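Local coordinates for DNA ligase-like protein Rv0938/MT0965 (Mycobacterium tuberculosis, PDB 2IRX) that repairs DNA double-strand breaks by non-homologous end joining together with Ku, its polymerase domain adding nucleotides to the broken ends, at the guanosine-5'-triphosphate site. Numbering follows the deposited sequence.

The guanosine-5'-triphosphate site. Residues 55, 67, 114, 140, 142, 175, 177-179, 181, 233, 239-241, 247, 249. With GTP (guanosine-5'-triphosphate), chain B; MN (manganese (II) ion), chain C.
GTP and one manganese ion occupy the nucleotide pocket of the primase-polymerase domain of LigD. Phe67, with CG anti to the backbone N (chi1 -159°), lays its ring flat over one face of the GTP guanine, the planes 5° apart and the phenyl and six-membered base ring centroids 3.4 Å apart. At the base edge, the extended Lys55 chain hydrogen-bonds tip first to N7 through NZ (2.9 Å), and its contact with O6 is weak. These contacts would suit either purine, the O6 one offering at most a modest preference for guanine. Sugar recognition is sharper: the ribose 2'-hydroxyl O2' hydrogen-bonds to His114 ND1 (2.8 Å) and Thr239 OG1, a pairing that should favour ribonucleotides. The His114 ring stands edge-to-face to the base and is sandwiched between Ile241 CA and Phe67 CE1. The 3'-hydroxyl O3' donates to the main-chain O of Thr239 from above the carbonyl plane (2.7 Å).

On the gamma-phosphate, O1G accepts hydrogen bonds from Ser175 OG and the backbone N of Lys178 and Gly179; O3G accepts one from Ser177 OG and a salt-bridging one from Lys178 NZ, whose chain bends at chi3 and chi4. His181 NE2 donates to beta-phosphate O1B in its ring plane (2.8 Å). Edge-on, Arg247 NH2 salt-bridges O2B of the beta-phosphate (2.7 Å) and hydrogen-bonds nearly straight (169° at H) to Ser175 O, from above the carbonyl plane. Arg249 NH2 salt-bridges alpha-phosphate O1A.

Near-octahedral manganese joins OD1 of Asp140 and Asp142 to O1B, O2G and two waters. Gln233 NE2 grips the anti lone pair of Asp140 OD2 (2.6 Å), probably fixing that carboxylate's rotation. Metal and basic side chains probably offset part of the triphosphate charge. The site holds the incoming nucleotide for addition to a DNA end, here with one of the polymerase's two manganese ions.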
ATOM      1  N   LYS A  55       9.940   4.453   1.903  1.00  6.50           N
ATOM      2  CA  LYS A  55      10.135   5.743   1.252  1.00  6.85           C
ATOM      3  C   LYS A  55      10.316   6.835   2.326  1.00  6.53           C
ATOM      4  O   LYS A  55       9.372   7.181   3.079  1.00  5.95           O
ATOM      5  CB  LYS A  55       9.011   6.064   0.275  1.00  7.09           C
ATOM      6  CG  LYS A  55       9.397   7.114  -0.783  1.00  6.24           C
ATOM      7  CD  LYS A  55       8.357   7.179  -1.912  1.00  6.50           C
ATOM      8  CE  LYS A  55       8.717   8.308  -2.903  1.00  8.79           C
ATOM      9  NZ  LYS A  55       7.763   8.337  -4.105  1.00  7.32           N
ATOM     10  N   PHE A  67      13.674   5.896  -2.110  1.00  5.42           N
ATOM     11  CA  PHE A  67      12.938   4.664  -1.968  1.00  6.68           C
ATOM     12  C   PHE A  67      13.982   3.644  -1.505  1.00  7.49           C
ATOM     13  O   PHE A  67      14.783   3.128  -2.315  1.00  7.97           O
ATOM     14  CB  PHE A  67      12.369   4.341  -3.346  1.00  6.64           C
ATOM     15  CG  PHE A  67      11.200   3.402  -3.351  1.00  7.28           C
ATOM     16  CD1 PHE A  67      10.001   3.730  -2.704  1.00  8.20           C
ATOM     17  CD2 PHE A  67      11.285   2.209  -4.093  1.00  8.30           C
ATOM     18  CE1 PHE A  67       8.889   2.852  -2.738  1.00 11.46           C
ATOM     19  CE2 PHE A  67      10.170   1.335  -4.177  1.00 10.08           C
ATOM     20  CZ  PHE A  67       8.975   1.651  -3.485  1.00  9.91           C
ATOM     21  N   HIS A 114       6.035   0.548   1.734  1.00  6.30           N
ATOM     22  CA  HIS A 114       5.589  -0.146   0.511  1.00  7.14           C
ATOM     23  C   HIS A 114       5.906  -1.654   0.605  1.00  7.13           C
ATOM     24  O   HIS A 114       6.991  -2.034   1.050  1.00  7.83           O
ATOM     25  CB  HIS A 114       6.226   0.473  -0.730  1.00  7.16           C
ATOM     26  CG  HIS A 114       5.794   1.891  -0.994  1.00  6.39           C
ATOM     27  ND1 HIS A 114       5.034   2.249  -2.089  1.00  7.23           N
ATOM     28  CD2 HIS A 114       6.024   3.040  -0.302  1.00  8.32           C
ATOM     29  CE1 HIS A 114       4.811   3.553  -2.068  1.00  7.00           C
ATOM     30  NE2 HIS A 114       5.397   4.059  -0.988  1.00  5.79           N
ATOM     31  N   ASP A 140      -4.203  -0.777  -8.912  1.00  6.90           N
ATOM     32  CA  ASP A 140      -3.817   0.594  -8.682  1.00  7.35           C
ATOM     33  C   ASP A 140      -4.566   1.434  -9.733  1.00  7.36           C
ATOM     34  O   ASP A 140      -4.270   1.377 -10.930  1.00  6.76           O
ATOM     35  CB  ASP A 140      -2.280   0.693  -8.782  1.00  7.57           C
ATOM     36  CG  ASP A 140      -1.750   2.117  -8.602  1.00  8.61           C
ATOM     37  OD1 ASP A 140      -2.521   3.021  -8.230  1.00  8.25           O
ATOM     38  OD2 ASP A 140      -0.527   2.339  -8.815  1.00  9.44           O
ATOM     39  N   ASP A 142      -5.434   4.912 -11.358  1.00  6.31           N
ATOM     40  CA  ASP A 142      -4.934   6.278 -11.555  1.00  6.76           C
ATOM     41  C   ASP A 142      -5.850   7.089 -12.470  1.00  6.94           C
ATOM     42  O   ASP A 142      -6.088   6.687 -13.599  1.00  6.90           O
ATOM     43  CB  ASP A 142      -3.554   6.231 -12.216  1.00  7.43           C
ATOM     44  CG  ASP A 142      -2.499   5.656 -11.298  1.00  8.59           C
ATOM     45  OD1 ASP A 142      -2.785   5.560 -10.104  1.00  6.85           O
ATOM     46  OD2 ASP A 142      -1.417   5.273 -11.776  1.00 10.83           O
ATOM     47  N   SER A 175      -6.038   6.005  -1.908  1.00 12.01           N
ATOM     48  CA  SER A 175      -4.571   5.880  -1.815  1.00 12.34           C
ATOM     49  C   SER A 175      -3.872   6.880  -0.891  1.00 12.40           C
ATOM     50  O   SER A 175      -2.740   6.647  -0.471  1.00 13.14           O
ATOM     51  CB  SER A 175      -3.926   6.005  -3.201  1.00 13.00           C
ATOM     52  OG  SER A 175      -3.965   7.361  -3.602  1.00 11.89           O
ATOM     53  N   SER A 177      -3.309   9.846  -2.091  1.00 12.90           N
ATOM     54  CA  SER A 177      -2.695  10.719  -3.072  1.00 13.32           C
ATOM     55  C   SER A 177      -3.774  11.142  -4.080  1.00 13.58           C
ATOM     56  O   SER A 177      -4.541  12.042  -3.786  1.00 14.29           O
ATOM     57  CB  SER A 177      -1.475  10.041  -3.694  1.00 13.61           C
ATOM     58  OG  SER A 177      -0.842  10.859  -4.675  1.00 15.30           O
ATOM     59  N   LYS A 178      -3.873  10.486  -5.229  1.00 13.51           N
ATOM     60  CA  LYS A 178      -4.800  10.936  -6.287  1.00 14.13           C
ATOM     61  C   LYS A 178      -5.917   9.934  -6.631  1.00 13.95           C
ATOM     62  O   LYS A 178      -6.951  10.309  -7.208  1.00 14.37           O
ATOM     63  CB  LYS A 178      -3.996  11.250  -7.565  1.00 14.21           C
ATOM     64  CG  LYS A 178      -3.231  12.578  -7.487  1.00 15.17           C
ATOM     65  CD  LYS A 178      -2.049  12.764  -8.467  1.00 17.65           C
ATOM     66  CE  LYS A 178      -1.944  11.745  -9.605  1.00 24.03           C
ATOM     67  NZ  LYS A 178      -0.911  10.686  -9.278  1.00 26.72           N
ATOM     68  N   GLY A 179      -5.690   8.660  -6.306  1.00 13.03           N
ATOM     69  CA  GLY A 179      -6.555   7.573  -6.792  1.00 13.39           C
ATOM     70  C   GLY A 179      -7.040   6.603  -5.731  1.00 12.51           C
ATOM     71  O   GLY A 179      -7.226   6.954  -4.557  1.00 12.04           O
ATOM     72  N   HIS A 181      -6.910   2.293  -4.451  1.00 11.19           N
ATOM     73  CA  HIS A 181      -6.315   0.966  -4.534  1.00 11.44           C
ATOM     74  C   HIS A 181      -7.400  -0.043  -4.155  1.00 11.61           C
ATOM     75  O   HIS A 181      -8.237   0.232  -3.277  1.00 11.18           O
ATOM     76  CB  HIS A 181      -5.109   0.845  -3.587  1.00 11.64           C
ATOM     77  CG  HIS A 181      -3.955   1.739  -3.945  1.00 11.81           C
ATOM     78  ND1 HIS A 181      -2.907   1.974  -3.081  1.00 12.39           N
ATOM     79  CD2 HIS A 181      -3.682   2.447  -5.067  1.00 12.81           C
ATOM     80  CE1 HIS A 181      -2.028   2.773  -3.662  1.00 11.47           C
ATOM     81  NE2 HIS A 181      -2.483   3.094  -4.861  1.00 12.15           N
ATOM     82  N   GLN A 233       1.301  -4.311 -10.561  1.00  9.17           N
ATOM     83  CA  GLN A 233       1.921  -4.342  -9.234  1.00  9.70           C
ATOM     84  C   GLN A 233       1.674  -5.679  -8.565  1.00 10.12           C
ATOM     85  O   GLN A 233       2.149  -5.930  -7.466  1.00  9.63           O
ATOM     86  CB  GLN A 233       1.475  -3.162  -8.366  1.00  9.41           C
ATOM     87  CG  GLN A 233       2.108  -1.850  -8.778  1.00 10.06           C
ATOM     88  CD  GLN A 233       1.300  -0.629  -8.364  1.00 10.80           C
ATOM     89  OE1 GLN A 233       0.886  -0.515  -7.212  1.00  9.47           O
ATOM     90  NE2 GLN A 233       1.113   0.315  -9.295  1.00 10.55           N
ATOM     91  N   THR A 239       5.889  -3.343  -5.812  1.00  8.34           N
ATOM     92  CA  THR A 239       5.306  -3.051  -4.492  1.00  7.80           C
ATOM     93  C   THR A 239       4.073  -2.155  -4.671  1.00  7.05           C
ATOM     94  O   THR A 239       3.824  -1.664  -5.759  1.00  6.81           O
ATOM     95  CB  THR A 239       6.337  -2.319  -3.550  1.00  7.51           C
ATOM     96  OG1 THR A 239       6.820  -1.125  -4.187  1.00  7.84           O
ATOM     97  CG2 THR A 239       7.523  -3.246  -3.164  1.00  8.90           C
ATOM     98  N   THR A 240       3.299  -1.998  -3.603  1.00  6.81           N
ATOM     99  CA  THR A 240       2.219  -1.024  -3.512  1.00  6.97           C
ATOM    100  C   THR A 240       2.262  -0.535  -2.074  1.00  6.56           C
ATOM    101  O   THR A 240       2.530  -1.322  -1.148  1.00  7.26           O
ATOM    102  CB  THR A 240       0.825  -1.648  -3.846  1.00  6.58           C
ATOM    103  OG1 THR A 240       0.876  -2.228  -5.179  1.00  6.38           O
ATOM    104  CG2 THR A 240      -0.277  -0.565  -3.798  1.00  7.07           C
ATOM    105  N   ILE A 241       1.985   0.749  -1.879  1.00  5.94           N
ATOM    106  CA  ILE A 241       1.956   1.312  -0.528  1.00  7.08           C
ATOM    107  C   ILE A 241       1.042   0.464   0.387  1.00  6.53           C
ATOM    108  O   ILE A 241      -0.058   0.022  -0.033  1.00  6.72           O
ATOM    109  CB  ILE A 241       1.545   2.799  -0.519  1.00  6.78           C
ATOM    110  CG1 ILE A 241       1.968   3.453   0.815  1.00  7.22           C
ATOM    111  CG2 ILE A 241       0.001   2.982  -0.824  1.00  7.93           C
ATOM    112  CD1 ILE A 241       1.895   4.966   0.768  1.00  5.63           C
ATOM    113  N   ARG A 247       1.218   9.247   3.708  1.00  6.98           N
ATOM    114  CA  ARG A 247       1.755   9.654   2.405  1.00  6.88           C
ATOM    115  C   ARG A 247       2.762  10.800   2.560  1.00  7.04           C
ATOM    116  O   ARG A 247       2.571  11.711   3.354  1.00  7.76           O
ATOM    117  CB  ARG A 247       0.647  10.154   1.464  1.00  6.07           C
ATOM    118  CG  ARG A 247      -0.505   9.179   1.242  1.00  8.11           C
ATOM    119  CD  ARG A 247      -0.067   7.810   0.758  1.00  6.57           C
ATOM    120  NE  ARG A 247       0.954   7.793  -0.296  1.00  9.95           N
ATOM    121  CZ  ARG A 247       0.853   7.195  -1.492  1.00  9.26           C
ATOM    122  NH1 ARG A 247       1.913   7.200  -2.300  1.00  8.93           N
ATOM    123  NH2 ARG A 247      -0.277   6.580  -1.901  1.00  8.20           N
ATOM    124  N   ARG A 249       3.178  13.641   1.011  1.00  7.93           N
ATOM    125  CA  ARG A 249       2.503  14.629   0.159  1.00  8.91           C
ATOM    126  C   ARG A 249       2.348  15.862   1.037  1.00  8.42           C
ATOM    127  O   ARG A 249       2.719  15.811   2.216  1.00  7.36           O
ATOM    128  CB  ARG A 249       1.116  14.115  -0.308  1.00  9.20           C
ATOM    129  CG  ARG A 249       1.117  12.786  -1.090  1.00 11.19           C
ATOM    130  CD  ARG A 249       1.783  12.965  -2.460  1.00 13.71           C
ATOM    131  NE  ARG A 249       1.679  11.785  -3.332  1.00 15.38           N
ATOM    132  CZ  ARG A 249       2.516  10.746  -3.349  1.00 18.00           C
ATOM    133  NH1 ARG A 249       3.557  10.663  -2.501  1.00 17.71           N
ATOM    134  NH2 ARG A 249       2.283   9.761  -4.225  1.00 18.74           N
TER
HETATM  135  PG  GTP B 305      -1.518   7.891  -6.596  1.00 15.17           P
HETATM  136  O1G GTP B 305      -2.888   7.746  -6.052  1.00 15.05           O
HETATM  137  O2G GTP B 305      -1.388   7.234  -7.954  1.00 12.82           O
HETATM  138  O3G GTP B 305      -1.058   9.323  -6.603  1.00 16.03           O
HETATM  139  O3B GTP B 305      -0.576   7.156  -5.494  1.00 15.64           O
HETATM  140  PB  GTP B 305       0.108   5.706  -5.551  1.00 14.15           P
HETATM  141  O1B GTP B 305      -0.731   4.706  -6.278  1.00 12.98           O
HETATM  142  O2B GTP B 305       0.370   5.237  -4.172  1.00 12.25           O
HETATM  143  O3A GTP B 305       1.382   5.990  -6.464  1.00 15.65           O
HETATM  144  PA  GTP B 305       2.958   6.091  -6.147  1.00 16.01           P
HETATM  145  O1A GTP B 305       3.214   6.485  -4.716  1.00 16.23           O
HETATM  146  O2A GTP B 305       3.481   7.072  -7.171  1.00 13.26           O
HETATM  147  O5' GTP B 305       3.496   4.622  -6.438  1.00 16.56           O
HETATM  148  C5' GTP B 305       3.308   3.956  -7.693  1.00 15.38           C
HETATM  149  C4' GTP B 305       4.237   2.737  -7.766  1.00 15.70           C
HETATM  150  O4' GTP B 305       5.616   3.068  -7.604  1.00 13.85           O
HETATM  151  C3' GTP B 305       3.936   1.723  -6.678  1.00 13.07           C
HETATM  152  O3' GTP B 305       4.266   0.484  -7.247  1.00 15.97           O
HETATM  153  C2' GTP B 305       4.944   2.061  -5.569  1.00 13.79           C
HETATM  154  O2' GTP B 305       5.306   1.038  -4.651  1.00 13.13           O
HETATM  155  C1' GTP B 305       6.143   2.530  -6.377  1.00 15.46           C
HETATM  156  N9  GTP B 305       6.913   3.680  -5.871  1.00 16.13           N
HETATM  157  C8  GTP B 305       6.483   4.789  -5.186  1.00 17.03           C
HETATM  158  N7  GTP B 305       7.550   5.602  -5.027  1.00 18.56           N
HETATM  159  C5  GTP B 305       8.628   5.040  -5.636  1.00 17.01           C
HETATM  160  C6  GTP B 305       9.956   5.456  -5.796  1.00 17.69           C
HETATM  161  O6  GTP B 305      10.344   6.525  -5.316  1.00 15.70           O
HETATM  162  N1  GTP B 305      10.835   4.646  -6.511  1.00 17.45           N
HETATM  163  C2  GTP B 305      10.419   3.443  -7.059  1.00 17.74           C
HETATM  164  N2  GTP B 305      11.292   2.674  -7.723  1.00 17.98           N
HETATM  165  N3  GTP B 305       9.096   3.032  -6.890  1.00 16.69           N
HETATM  166  C4  GTP B 305       8.226   3.834  -6.186  1.00 17.20           C
HETATM  167 MN    MN C 304      -1.764   5.090  -8.254  1.00 16.64          MN
HETATM  168  O   HOH W   1      -3.977   5.329  -7.103  1.00 15.69           O
HETATM  169  O   HOH W   2       0.025   4.909  -9.459  1.00 15.81           O
HETATM  170  O   HOH W   3       1.862   2.776  -3.941  1.00 12.77           O
HETATM  171  O   HOH W   4       4.934   7.880  -3.194  1.00 12.88           O
HETATM  172  O   HOH W   5       0.495   1.982  -6.215  1.00 12.94           O